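Local coordinates for protein L-lysine 6-monooxygenase involved in desferrioxamine biosynthesis (Erwinia amylovora CFBP1430, PDB 5O8P) that acts as a flavin- and NADPH-dependent monooxygenase of cadaverine, probably hydroxylating its nitrogen, in biosynthesis of the siderophore desferrioxamine, at residues 161-166 / 176-181; 194-199 / 221-226; 251-256 / 387-392; 309-314 / 330-335. All blocks are in the same frame, centred on the assembly; numbering follows the deposited sequence.

Contact 1: residues 161-166 / 176-181; sequences PSAWSP and FVHSSE
His-178 packs against Ala-163, Trp-164 and Ser-165 in a mixed polar and apolar contact between two short strands. Strand 162-163 follows Pro-161, which touches FAD; strand 177-178 edges the five-stranded parallel sheet within this chain. The segments run nearly antiparallel but do not pair, their nearest CA atoms, Ala-163 and Ser-180, being 7.3 Å apart. His-178 CG, anti to its backbone N (chi1 -170°), extends into this gap, and the methyl of Ala-163 lies over one face of the imidazole, CB 3.7 Å from the ring centroid and displaced toward CE1. His-178 NE2 is hydrogen-bonded to Gly-341 O and makes only a weak, bent bond to Trp-164 O (3.3 Å, 128°); Trp-164 O is also bound by Thr-340 OG1. His-178 ND1 accepts from Ser-180 N at 3.2 Å and shares a hydrogen bond with Ser-180 OG at 2.6 Å. Ser-165 OG touches both rings, obliquely at Phe-176 CE1 (3.6 Å) and near the edge of His-178 at CD2 (3.7 Å). Bonds at both nitrogens and a methyl on one face should fix the rotation of this buried imidazole, linking strand 162-163 to the edge of the parallel sheet.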
loop_
_atom_site.group_PDB
_atom_site.type_symbol
_atom_site.label_atom_id
_atom_site.label_comp_id
_atom_site.label_asym_id
_atom_site.label_seq_id
_atom_site.Cartn_x
_atom_site.Cartn_y
_atom_site.Cartn_z
ATOM N N PRO B 161 -24.078 25.269 3.057
ATOM C CA PRO B 161 -23.355 26.498 2.835
ATOM C C PRO B 161 -23.380 26.831 1.360
ATOM O O PRO B 161 -23.742 25.984 0.552
ATOM C CB PRO B 161 -21.941 26.138 3.301
ATOM C CG PRO B 161 -21.802 24.680 3.005
ATOM C CD PRO B 161 -23.186 24.105 2.871
ATOM N N SER B 162 -22.999 28.055 1.019
ATOM C CA SER B 162 -23.028 28.525 -0.361
ATOM C C SER B 162 -21.612 28.739 -0.883
ATOM O O SER B 162 -20.685 28.998 -0.107
ATOM C CB SER B 162 -23.825 29.827 -0.443
ATOM O OG SER B 162 -25.161 29.648 0.002
ATOM N N ALA B 163 -21.451 28.624 -2.204
ATOM C CA ALA B 163 -20.163 28.841 -2.867
ATOM C C ALA B 163 -19.653 30.239 -2.529
ATOM O O ALA B 163 -20.443 31.180 -2.421
ATOM C CB ALA B 163 -20.308 28.699 -4.367
ATOM N N TRP B 164 -18.341 30.356 -2.347
ATOM C CA TRP B 164 -17.707 31.601 -1.941
ATOM C C TRP B 164 -16.491 31.899 -2.799
ATOM O O TRP B 164 -15.670 31.009 -3.033
ATOM C CB TRP B 164 -17.264 31.505 -0.492
ATOM C CG TRP B 164 -16.610 32.751 0.029
ATOM C CD1 TRP B 164 -17.225 33.826 0.592
ATOM C CD2 TRP B 164 -15.210 33.041 0.030
ATOM N NE1 TRP B 164 -16.297 34.766 0.954
ATOM C CE2 TRP B 164 -15.049 34.315 0.617
ATOM C CE3 TRP B 164 -14.072 32.353 -0.419
ATOM C CZ2 TRP B 164 -13.796 34.918 0.776
ATOM C CZ3 TRP B 164 -12.822 32.948 -0.253
ATOM C CH2 TRP B 164 -12.697 34.222 0.341
ATOM N N SER B 165 -16.384 33.156 -3.240
ATOM C CA SER B 165 -15.209 33.675 -3.940
ATOM C C SER B 165 -14.740 34.945 -3.230
ATOM O O SER B 165 -15.558 35.618 -2.603
ATOM C CB SER B 165 -15.552 33.990 -5.391
ATOM O OG SER B 165 -16.138 32.867 -6.024
ATOM N N PRO B 166 -13.432 35.290 -3.332
ATOM C CA PRO B 166 -12.917 36.492 -2.657
ATOM C C PRO B 166 -13.674 37.761 -3.024
ATOM O O PRO B 166 -14.186 37.863 -4.139
ATOM C CB PRO B 166 -11.461 36.574 -3.146
ATOM C CG PRO B 166 -11.103 35.178 -3.503
ATOM C CD PRO B 166 -12.359 34.594 -4.067
ATOM N N PHE B 176 -14.683 34.070 -14.597
ATOM C CA PHE B 176 -14.099 32.943 -13.879
ATOM C C PHE B 176 -15.157 31.891 -13.556
ATOM O O PHE B 176 -16.337 32.145 -13.668
ATOM C CB PHE B 176 -13.316 33.405 -12.642
ATOM C CG PHE B 176 -14.163 33.833 -11.482
ATOM C CD1 PHE B 176 -14.755 32.885 -10.640
ATOM C CD2 PHE B 176 -14.303 35.177 -11.175
ATOM C CE1 PHE B 176 -15.506 33.279 -9.546
ATOM C CE2 PHE B 176 -15.051 35.569 -10.083
ATOM C CZ PHE B 176 -15.655 34.620 -9.261
ATOM N N VAL B 177 -14.698 30.705 -13.172
ATOM C CA VAL B 177 -15.546 29.561 -12.854
ATOM C C VAL B 177 -15.256 29.115 -11.425
ATOM O O VAL B 177 -14.105 28.841 -11.108
ATOM C CB VAL B 177 -15.188 28.391 -13.791
ATOM C CG1 VAL B 177 -15.919 27.113 -13.397
ATOM C CG2 VAL B 177 -15.462 28.740 -15.237
ATOM N N HIS B 178 -16.276 29.034 -10.576
ATOM C CA HIS B 178 -16.112 28.451 -9.245
ATOM C C HIS B 178 -16.003 26.927 -9.392
ATOM O O HIS B 178 -16.507 26.352 -10.382
ATOM C CB HIS B 178 -17.295 28.819 -8.356
ATOM C CG HIS B 178 -17.104 28.479 -6.917
ATOM N ND1 HIS B 178 -17.464 27.260 -6.387
ATOM C CD2 HIS B 178 -16.594 29.197 -5.892
ATOM C CE1 HIS B 178 -17.178 27.237 -5.097
ATOM N NE2 HIS B 178 -16.655 28.404 -4.769
ATOM N N SER B 179 -15.345 26.270 -8.433
ATOM C CA SER B 179 -15.161 24.824 -8.524
ATOM C C SER B 179 -16.485 24.095 -8.765
ATOM O O SER B 179 -16.567 23.185 -9.576
ATOM C CB SER B 179 -14.500 24.293 -7.260
ATOM O OG SER B 179 -15.311 24.538 -6.126
ATOM N N SER B 180 -17.531 24.532 -8.061
ATOM C CA SER B 180 -18.894 23.991 -8.190
ATOM C C SER B 180 -19.483 24.001 -9.601
ATOM O O SER B 180 -20.381 23.216 -9.883
ATOM C CB SER B 180 -19.837 24.753 -7.271
ATOM O OG SER B 180 -19.628 26.135 -7.401
ATOM N N GLU B 181 -19.005 24.900 -10.465
ATOM C CA GLU B 181 -19.450 24.965 -11.847
ATOM C C GLU B 181 -18.398 24.408 -12.825
ATOM O O GLU B 181 -18.426 24.727 -14.032
ATOM C CB GLU B 181 -19.726 26.423 -12.188
ATOM C CG GLU B 181 -20.610 27.186 -11.209
ATOM C CD GLU B 181 -20.658 28.681 -11.559
ATOM O OE1 GLU B 181 -21.257 29.053 -12.606
ATOM O OE2 GLU B 181 -20.072 29.491 -10.799
#

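Contact 2: residues 194-199 / 221-226; sequences SITVLG and QLNWIT
Ser-194 to Leu-198 pair residue by residue with Gln-221 to Ile-225 as neighbouring parallel strands, their axes 4.5 Å apart and 18° from alignment. Five backbone hydrogen bonds join them. Ile-195 N, Val-197 N and Gly-199 N donate to Gln-221 O, Asn-223 O and Ile-225 O, while Asn-223 N and Ile-225 N return bonds to Ile-195 O and Val-197 O. Trp-224 NE1 also donates to Gly-199 O at 2.7 Å, with the oxygen in the indole plane and the donor nearly along the C=O axis. Polar Ser-194, Thr-196, Gln-221 and Asn-223 fill the first part of one face, with Leu-198 and Ile-225 following. Asn-223 ND2 bonds Gln-221 OE1 at 3.0 Å and, weakly, Thr-196 OG1 at 3.3 Å, while Asn-223 OD1 is taken by Asn-298 and Thr-196 OG1 by Thr-333. On the other face, Leu-222 CD1 lies 4.1 Å from Ile-195 CB and Val-197 CG1 4.3 Å from Trp-224 CD1; helix 202-213 packs on Ile-195, Val-197 and Trp-224, Tyr-208 stacking on the indole. Strand 194-198, that helix and strand 221-225 form the beta-alpha-beta unit of a Rossmann-type NADP domain; Gly-199 probably begins a GxGxxA-type turn, next to the NADP-binding Ser-200.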
loop_
_atom_site.group_PDB
_atom_site.type_symbol
_atom_site.label_atom_id
_atom_site.label_comp_id
_atom_site.label_asym_id
_atom_site.label_seq_id
_atom_site.Cartn_x
_atom_site.Cartn_y
_atom_site.Cartn_z
ATOM N N SER B 194 -4.195 29.498 -21.216
ATOM C CA SER B 194 -3.724 29.348 -19.837
ATOM C C SER B 194 -4.900 29.203 -18.878
ATOM O O SER B 194 -5.932 29.847 -19.059
ATOM C CB SER B 194 -2.860 30.546 -19.428
ATOM O OG SER B 194 -3.549 31.767 -19.629
ATOM N N ILE B 195 -4.737 28.340 -17.875
ATOM C CA ILE B 195 -5.736 28.131 -16.825
ATOM C C ILE B 195 -5.023 28.265 -15.493
ATOM O O ILE B 195 -3.889 27.813 -15.362
ATOM C CB ILE B 195 -6.363 26.719 -16.898
ATOM C CG1 ILE B 195 -6.972 26.464 -18.283
ATOM C CG2 ILE B 195 -7.396 26.518 -15.785
ATOM C CD1 ILE B 195 -7.374 25.022 -18.514
ATOM N N THR B 196 -5.684 28.866 -14.511
ATOM C CA THR B 196 -5.116 29.001 -13.173
ATOM C C THR B 196 -6.119 28.562 -12.121
ATOM O O THR B 196 -7.167 29.164 -11.962
ATOM C CB THR B 196 -4.681 30.449 -12.893
ATOM O OG1 THR B 196 -3.646 30.817 -13.814
ATOM C CG2 THR B 196 -4.166 30.611 -11.450
ATOM N N VAL B 197 -5.784 27.508 -11.392
ATOM C CA VAL B 197 -6.575 27.105 -10.246
ATOM C C VAL B 197 -6.118 27.903 -9.026
ATOM O O VAL B 197 -4.952 27.885 -8.665
ATOM C CB VAL B 197 -6.462 25.599 -9.983
ATOM C CG1 VAL B 197 -7.313 25.209 -8.789
ATOM C CG2 VAL B 197 -6.891 24.821 -11.220
ATOM N N LEU B 198 -7.055 28.593 -8.398
ATOM C CA LEU B 198 -6.780 29.435 -7.257
ATOM C C LEU B 198 -7.481 28.811 -6.039
ATOM O O LEU B 198 -8.688 28.623 -6.054
ATOM C CB LEU B 198 -7.276 30.837 -7.576
ATOM C CG LEU B 198 -6.571 31.972 -6.844
ATOM C CD1 LEU B 198 -6.541 33.212 -7.717
ATOM C CD2 LEU B 198 -7.248 32.262 -5.510
ATOM N N GLY B 199 -6.714 28.447 -5.006
ATOM C CA GLY B 199 -7.237 27.747 -3.816
ATOM C C GLY B 199 -6.453 26.497 -3.441
ATOM O O GLY B 199 -5.781 25.915 -4.281
ATOM N N GLN B 221 -1.229 26.361 -20.524
ATOM C CA GLN B 221 -0.455 26.549 -19.314
ATOM C C GLN B 221 -1.399 26.237 -18.160
ATOM O O GLN B 221 -2.581 26.613 -18.198
ATOM C CB GLN B 221 0.060 27.988 -19.209
ATOM C CG GLN B 221 0.808 28.286 -17.919
ATOM C CD GLN B 221 1.457 29.653 -17.927
ATOM O OE1 GLN B 221 0.834 30.650 -17.585
ATOM N NE2 GLN B 221 2.724 29.698 -18.300
ATOM N N LEU B 222 -0.884 25.549 -17.145
ATOM C CA LEU B 222 -1.698 25.131 -16.019
ATOM C C LEU B 222 -1.052 25.574 -14.713
ATOM O O LEU B 222 -0.052 25.007 -14.268
ATOM C CB LEU B 222 -1.899 23.624 -16.060
ATOM C CG LEU B 222 -2.827 23.056 -14.993
ATOM C CD1 LEU B 222 -4.197 23.717 -15.075
ATOM C CD2 LEU B 222 -2.944 21.543 -15.139
ATOM N N ASN B 223 -1.644 26.594 -14.102
ATOM C CA ASN B 223 -1.099 27.197 -12.895
ATOM C C ASN B 223 -1.930 26.842 -11.675
ATOM O O ASN B 223 -3.091 26.454 -11.799
ATOM C CB ASN B 223 -1.018 28.703 -13.080
ATOM C CG ASN B 223 -0.196 29.081 -14.298
ATOM O OD1 ASN B 223 0.821 28.455 -14.584
ATOM N ND2 ASN B 223 -0.638 30.083 -15.022
ATOM N N TRP B 224 -1.303 26.926 -10.506
ATOM C CA TRP B 224 -1.965 26.689 -9.231
ATOM C C TRP B 224 -1.393 27.664 -8.227
ATOM O O TRP B 224 -0.206 27.625 -7.933
ATOM C CB TRP B 224 -1.711 25.265 -8.759
ATOM C CG TRP B 224 -2.596 24.767 -7.641
ATOM C CD1 TRP B 224 -3.497 25.483 -6.903
ATOM C CD2 TRP B 224 -2.609 23.443 -7.107
ATOM N NE1 TRP B 224 -4.107 24.676 -5.990
ATOM C CE2 TRP B 224 -3.576 23.418 -6.080
ATOM C CE3 TRP B 224 -1.901 22.274 -7.401
ATOM C CZ2 TRP B 224 -3.859 22.266 -5.337
ATOM C CZ3 TRP B 224 -2.170 21.123 -6.664
ATOM C CH2 TRP B 224 -3.152 21.129 -5.643
ATOM N N ILE B 225 -2.232 28.548 -7.710
ATOM C CA ILE B 225 -1.802 29.541 -6.732
ATOM C C ILE B 225 -2.641 29.325 -5.499
ATOM O O ILE B 225 -3.825 29.114 -5.618
ATOM C CB ILE B 225 -2.004 30.962 -7.272
ATOM C CG1 ILE B 225 -1.136 31.153 -8.523
ATOM C CG2 ILE B 225 -1.701 32.005 -6.187
ATOM C CD1 ILE B 225 -1.342 32.476 -9.233
ATOM N N THR B 226 -2.021 29.365 -4.322
ATOM C CA THR B 226 -2.747 29.193 -3.056
ATOM C C THR B 226 -2.238 30.146 -1.983
ATOM O O THR B 226 -1.062 30.509 -1.978
ATOM C CB THR B 226 -2.687 27.734 -2.538
ATOM O OG1 THR B 226 -3.268 27.677 -1.235
ATOM C CG2 THR B 226 -1.240 27.212 -2.464
#

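Contact 3: residues 251-256 / 387-392; sequences YFHSLP and HTHGFV
Phe-252 meets Gly-390 face-on in a CH-pi contact: the ring, whose CG is anti to the backbone N (chi1 -173°), has Gly-390 CA over one face, 3.5 Å from the centroid and offset toward the CE2 and CZ rim. One residue earlier, Tyr-251 OH bonds Glu-324 and Gln-322 of the second subunit. Thr-388 O approaches the Phe-252 ring at its edge, 3.7 Å from CD2. Residues Arg-260, Leu-263 and Asn-264 of helix 257-266 also pack on the phenyl group. The contact thus joins the C-terminal parts of two helices, 246-253 and 386-389. Gly-390 is the first residue to leave the second helix, with a positive phi of 90°; lacking a side chain, it lets the backbone lie directly on the phenyl face. The side chains of Tyr-271, of the NADP site, and Pro-394, of the FAD site, are each about 7 Å from Gly-390. Next in sequence, the ring of His-253 reaches the end of helix 386-389. Its CB, CG and CD2 lie alongside Thr-388 O, and His-253 CA makes a CA-H...O contact with that oxygen at 3.6 Å. The His-253 ring also points its CD2 edge at the face of His-389 in an offset edge-to-face pair, centroids 4.7 Å apart and planes at 62°. The two side chains lie side by side, and NE2 of each is bonded to a backbone oxygen, His-253 to Val-367 O and His-389 to Gln-368 O.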
loop_
_atom_site.group_PDB
_atom_site.type_symbol
_atom_site.label_atom_id
_atom_site.label_comp_id
_atom_site.label_asym_id
_atom_site.label_seq_id
_atom_site.Cartn_x
_atom_site.Cartn_y
_atom_site.Cartn_z
ATOM N N TYR B 251 -14.930 18.400 24.381
ATOM C CA TYR B 251 -13.733 19.153 24.764
ATOM C C TYR B 251 -13.697 20.486 24.029
ATOM O O TYR B 251 -13.573 21.534 24.671
ATOM C CB TYR B 251 -12.461 18.322 24.502
ATOM C CG TYR B 251 -11.170 19.106 24.418
ATOM C CD1 TYR B 251 -10.558 19.581 25.570
ATOM C CD2 TYR B 251 -10.554 19.360 23.184
ATOM C CE1 TYR B 251 -9.375 20.303 25.508
ATOM C CE2 TYR B 251 -9.371 20.084 23.109
ATOM C CZ TYR B 251 -8.791 20.561 24.276
ATOM O OH TYR B 251 -7.614 21.272 24.232
ATOM N N PHE B 252 -13.858 20.437 22.705
ATOM C CA PHE B 252 -13.808 21.633 21.867
ATOM C C PHE B 252 -14.858 22.681 22.235
ATOM O O PHE B 252 -14.583 23.886 22.176
ATOM C CB PHE B 252 -13.947 21.255 20.387
ATOM C CG PHE B 252 -13.728 22.414 19.448
ATOM C CD1 PHE B 252 -12.455 22.774 19.023
ATOM C CD2 PHE B 252 -14.805 23.205 19.065
ATOM C CE1 PHE B 252 -12.280 23.871 18.201
ATOM C CE2 PHE B 252 -14.629 24.308 18.248
ATOM C CZ PHE B 252 -13.365 24.646 17.821
ATOM N N HIS B 253 -16.042 22.218 22.630
ATOM C CA HIS B 253 -17.202 23.086 22.801
ATOM C C HIS B 253 -17.126 23.797 24.154
ATOM O O HIS B 253 -17.874 24.739 24.367
ATOM C CB HIS B 253 -18.507 22.256 22.684
ATOM C CG HIS B 253 -19.760 23.074 22.672
ATOM N ND1 HIS B 253 -20.405 23.467 23.825
ATOM C CD2 HIS B 253 -20.491 23.565 21.647
ATOM C CE1 HIS B 253 -21.480 24.166 23.512
ATOM N NE2 HIS B 253 -21.555 24.239 22.195
ATOM N N SER B 254 -16.234 23.338 25.051
ATOM C CA SER B 254 -16.071 23.919 26.385
ATOM C C SER B 254 -14.941 24.949 26.426
ATOM O O SER B 254 -14.774 25.636 27.438
ATOM C CB SER B 254 -15.783 22.807 27.393
ATOM O OG SER B 254 -14.502 22.231 27.156
ATOM N N LEU B 255 -14.189 25.051 25.320
ATOM C CA LEU B 255 -13.113 26.019 25.165
ATOM C C LEU B 255 -13.678 27.416 24.859
ATOM O O LEU B 255 -14.529 27.510 23.979
ATOM C CB LEU B 255 -12.223 25.644 23.989
ATOM C CG LEU B 255 -11.424 24.347 24.085
ATOM C CD1 LEU B 255 -10.735 24.050 22.763
ATOM C CD2 LEU B 255 -10.398 24.436 25.202
ATOM N N PRO B 256 -13.179 28.482 25.523
ATOM C CA PRO B 256 -13.703 29.841 25.303
ATOM C C PRO B 256 -13.893 30.234 23.854
ATOM O O PRO B 256 -13.057 29.875 23.021
ATOM C CB PRO B 256 -12.578 30.704 25.807
ATOM C CG PRO B 256 -11.981 29.909 26.880
ATOM C CD PRO B 256 -11.918 28.555 26.278
ATOM N N HIS B 387 -17.909 26.896 14.064
ATOM C CA HIS B 387 -17.340 27.867 15.011
ATOM C C HIS B 387 -17.478 27.480 16.488
ATOM O O HIS B 387 -16.777 28.027 17.324
ATOM C CB HIS B 387 -17.890 29.282 14.725
ATOM C CG HIS B 387 -19.349 29.445 15.004
ATOM N ND1 HIS B 387 -20.335 29.062 14.110
ATOM C CD2 HIS B 387 -19.987 30.073 16.014
ATOM C CE1 HIS B 387 -21.520 29.370 14.607
ATOM N NE2 HIS B 387 -21.337 29.988 15.758
ATOM N N THR B 388 -18.381 26.559 16.805
ATOM C CA THR B 388 -18.629 26.096 18.190
ATOM C C THR B 388 -18.461 24.579 18.440
ATOM O O THR B 388 -18.335 24.183 19.597
ATOM C CB THR B 388 -20.082 26.423 18.601
ATOM O OG1 THR B 388 -20.980 25.838 17.642
ATOM C CG2 THR B 388 -20.330 27.916 18.707
ATOM N N HIS B 389 -18.503 23.748 17.393
ATOM C CA HIS B 389 -18.275 22.296 17.498
ATOM C C HIS B 389 -17.024 21.796 16.766
ATOM O O HIS B 389 -16.721 20.604 16.818
ATOM C CB HIS B 389 -19.503 21.540 16.986
ATOM C CG HIS B 389 -20.677 21.636 17.898
ATOM N ND1 HIS B 389 -21.205 20.532 18.535
ATOM C CD2 HIS B 389 -21.421 22.697 18.291
ATOM C CE1 HIS B 389 -22.235 20.909 19.275
ATOM N NE2 HIS B 389 -22.382 22.216 19.153
ATOM N N GLY B 390 -16.328 22.691 16.073
ATOM C CA GLY B 390 -14.979 22.434 15.577
ATOM C C GLY B 390 -14.929 21.831 14.193
ATOM O O GLY B 390 -15.943 21.734 13.507
ATOM N N PHE B 391 -13.728 21.385 13.811
ATOM C CA PHE B 391 -13.439 20.856 12.461
ATOM C C PHE B 391 -14.270 19.631 12.001
ATOM O O PHE B 391 -14.186 19.249 10.824
ATOM C CB PHE B 391 -11.949 20.504 12.384
ATOM C CG PHE B 391 -11.625 19.133 12.917
ATOM C CD1 PHE B 391 -11.408 18.911 14.276
ATOM C CD2 PHE B 391 -11.617 18.047 12.050
ATOM C CE1 PHE B 391 -11.138 17.639 14.743
ATOM C CE2 PHE B 391 -11.360 16.771 12.510
ATOM C CZ PHE B 391 -11.108 16.571 13.853
ATOM N N VAL B 392 -15.039 19.010 12.907
ATOM C CA VAL B 392 -15.754 17.761 12.578
ATOM C C VAL B 392 -17.106 17.971 11.899
ATOM O O VAL B 392 -17.768 16.991 11.536
ATOM C CB VAL B 392 -15.993 16.878 13.819
ATOM C CG1 VAL B 392 -14.668 16.499 14.463
ATOM C CG2 VAL B 392 -16.919 17.585 14.797
#

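Contact 4: residues 309-314 / 330-335; sequences RWLAEG and SRRTEG
Glu-313 and Arg-332 meet at about a right angle as side chains, yet their carboxylate and guanidinium planes are nearly parallel, 3° apart. The groups are offset rather than coplanar. NH1 of Arg-332 forms a salt bridge with OE1 of Glu-313 at 2.9 Å, from above the carboxylate plane and with an N-H...O angle of 130°, while Glu-313 OE2 stays 3.5 Å from Arg-332 NH2. The arginine gets there on a chain extended from CG to NE. Leu-311 crosses the same arginine at about a right angle, its CD1 being 3.3 Å from NH1 and 3.6 Å from NH2. Trp-310, one residue before Leu-311, turns the edge of its indole to the backbone, CZ3 lying 3.9 Å from Glu-334 O, and the ring also takes a cation-pi contact from Arg-175. Glu-334 lays CG 3.7 Å from Gly-314 O and sends its carboxylate to Arg-193. The contact spans the ends of strands 303-311 and 327-333, the outer two of a three-stranded antiparallel sheet, and the residues just after them; 312-314 form the turn of the first hairpin. The backbone N of Arg-332 is held by Glu-432 of the second subunit. Since Arg-332 NH1 also forms a salt bridge to Glu-315, whose carboxylate lies close to that of Glu-313, the arginine probably offsets the repulsion between the two acids at this surface corner.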
loop_
_atom_site.group_PDB
_atom_site.type_symbol
_atom_site.label_atom_id
_atom_site.label_comp_id
_atom_site.label_asym_id
_atom_site.label_seq_id
_atom_site.Cartn_x
_atom_site.Cartn_y
_atom_site.Cartn_z
ATOM N N ARG B 309 -8.177 42.056 -12.217
ATOM C CA ARG B 309 -8.676 42.908 -13.271
ATOM C C ARG B 309 -8.572 42.212 -14.605
ATOM O O ARG B 309 -7.711 41.349 -14.805
ATOM C CB ARG B 309 -7.945 44.251 -13.295
ATOM C CG ARG B 309 -6.430 44.184 -13.343
ATOM C CD ARG B 309 -5.801 45.462 -12.772
ATOM N NE ARG B 309 -5.801 46.540 -13.762
ATOM C CZ ARG B 309 -4.947 46.640 -14.787
ATOM N NH1 ARG B 309 -4.006 45.718 -14.998
ATOM N NH2 ARG B 309 -5.042 47.662 -15.637
ATOM N N TRP B 310 -9.524 42.530 -15.482
ATOM C CA TRP B 310 -9.595 41.939 -16.817
ATOM C C TRP B 310 -9.101 42.947 -17.836
ATOM O O TRP B 310 -9.569 44.078 -17.874
ATOM C CB TRP B 310 -11.025 41.516 -17.134
ATOM C CG TRP B 310 -11.196 40.897 -18.485
ATOM C CD1 TRP B 310 -11.707 41.500 -19.585
ATOM C CD2 TRP B 310 -10.850 39.556 -18.883
ATOM N NE1 TRP B 310 -11.716 40.628 -20.647
ATOM C CE2 TRP B 310 -11.198 39.425 -20.245
ATOM C CE3 TRP B 310 -10.293 38.449 -18.218
ATOM C CZ2 TRP B 310 -11.003 38.236 -20.963
ATOM C CZ3 TRP B 310 -10.094 37.262 -18.942
ATOM C CH2 TRP B 310 -10.449 37.171 -20.297
ATOM N N LEU B 311 -8.155 42.520 -18.660
ATOM C CA LEU B 311 -7.503 43.387 -19.637
ATOM C C LEU B 311 -8.159 43.241 -21.005
ATOM O O LEU B 311 -8.693 42.175 -21.325
ATOM C CB LEU B 311 -6.017 43.037 -19.733
ATOM C CG LEU B 311 -5.261 42.954 -18.398
ATOM C CD1 LEU B 311 -3.860 42.415 -18.613
ATOM C CD2 LEU B 311 -5.210 44.299 -17.691
ATOM N N ALA B 312 -8.106 44.313 -21.800
ATOM C CA ALA B 312 -8.593 44.312 -23.189
ATOM C C ALA B 312 -7.969 43.186 -24.024
ATOM O O ALA B 312 -8.667 42.538 -24.814
ATOM C CB ALA B 312 -8.321 45.658 -23.845
ATOM N N GLU B 313 -6.667 42.954 -23.818
ATOM C CA GLU B 313 -5.928 41.808 -24.392
ATOM C C GLU B 313 -6.701 40.472 -24.414
ATOM O O GLU B 313 -6.570 39.705 -25.367
ATOM C CB GLU B 313 -4.626 41.569 -23.612
ATOM C CG GLU B 313 -3.557 42.656 -23.728
ATOM C CD GLU B 313 -2.332 42.374 -22.855
ATOM O OE1 GLU B 313 -2.122 41.195 -22.464
ATOM O OE2 GLU B 313 -1.579 43.335 -22.569
ATOM N N GLY B 314 -7.478 40.203 -23.360
ATOM C CA GLY B 314 -8.236 38.952 -23.200
ATOM C C GLY B 314 -7.672 38.039 -22.112
ATOM O O GLY B 314 -7.653 36.816 -22.271
ATOM N N SER B 330 2.523 40.097 -9.670
ATOM C CA SER B 330 1.387 39.895 -10.575
ATOM C C SER B 330 1.583 38.644 -11.432
ATOM O O SER B 330 2.712 38.204 -11.673
ATOM C CB SER B 330 1.172 41.118 -11.472
ATOM O OG SER B 330 2.269 41.299 -12.362
ATOM N N ARG B 331 0.466 38.083 -11.884
ATOM C CA ARG B 331 0.437 36.866 -12.685
ATOM C C ARG B 331 -0.698 37.010 -13.690
ATOM O O ARG B 331 -1.684 37.694 -13.402
ATOM C CB ARG B 331 0.147 35.692 -11.760
ATOM C CG ARG B 331 0.775 34.388 -12.136
ATOM C CD ARG B 331 2.275 34.415 -11.903
ATOM N NE ARG B 331 2.873 33.477 -12.839
ATOM C CZ ARG B 331 4.142 33.464 -13.208
ATOM N NH1 ARG B 331 5.007 34.349 -12.719
ATOM N NH2 ARG B 331 4.527 32.578 -14.115
ATOM N N ARG B 332 -0.590 36.351 -14.836
ATOM C CA ARG B 332 -1.625 36.458 -15.868
ATOM C C ARG B 332 -2.228 35.123 -16.187
ATOM O O ARG B 332 -1.558 34.113 -16.103
ATOM C CB ARG B 332 -1.044 37.044 -17.150
ATOM C CG ARG B 332 -0.905 38.551 -17.147
ATOM C CD ARG B 332 0.228 38.898 -18.103
ATOM N NE ARG B 332 0.304 40.313 -18.396
ATOM C CZ ARG B 332 -0.533 40.976 -19.196
ATOM N NH1 ARG B 332 -1.569 40.366 -19.773
ATOM N NH2 ARG B 332 -0.351 42.278 -19.416
ATOM N N THR B 333 -3.498 35.126 -16.573
ATOM C CA THR B 333 -4.190 33.897 -16.965
ATOM C C THR B 333 -5.470 34.222 -17.755
ATOM O O THR B 333 -6.110 35.253 -17.514
ATOM C CB THR B 333 -4.494 33.011 -15.730
ATOM O OG1 THR B 333 -4.857 31.684 -16.145
ATOM C CG2 THR B 333 -5.594 33.609 -14.853
ATOM N N GLU B 334 -5.827 33.355 -18.702
ATOM C CA GLU B 334 -7.063 33.520 -19.458
ATOM C C GLU B 334 -8.185 32.903 -18.659
ATOM O O GLU B 334 -9.130 33.594 -18.273
ATOM C CB GLU B 334 -6.970 32.878 -20.842
ATOM C CG GLU B 334 -5.934 33.536 -21.737
ATOM C CD GLU B 334 -6.017 33.100 -23.197
ATOM O OE1 GLU B 334 -6.754 32.132 -23.507
ATOM O OE2 GLU B 334 -5.320 33.722 -24.037
ATOM N N GLY B 335 -8.056 31.603 -18.404
ATOM C CA GLY B 335 -9.014 30.842 -17.592
ATOM C C GLY B 335 -8.651 30.947 -16.131
ATOM O O GLY B 335 -7.475 30.988 -15.780
#

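From the N terminus, contact 1 closes first, over a short loop of nine residues without helix or strand, and ties strand 162-163 to the edge of the parallel sheet. Contact 2 follows in series, its loop holding helix 202-213, and joins two strands of that same sheet. Contact 3 then opens at 251-256 and closes some 130 residues later at 387-392; contact 4 is nested inside this long loop, and no loops cross. Contacts 2 and 4 touch: Ser-194 O and Gly-335 N lie 2.8 Å apart, probably hydrogen-bonded, where the chain passes from the antiparallel sheet into strand 335-338. Contact 3 lies apart, about 42 Å from contact 4 between centres, yet both reach the second subunit.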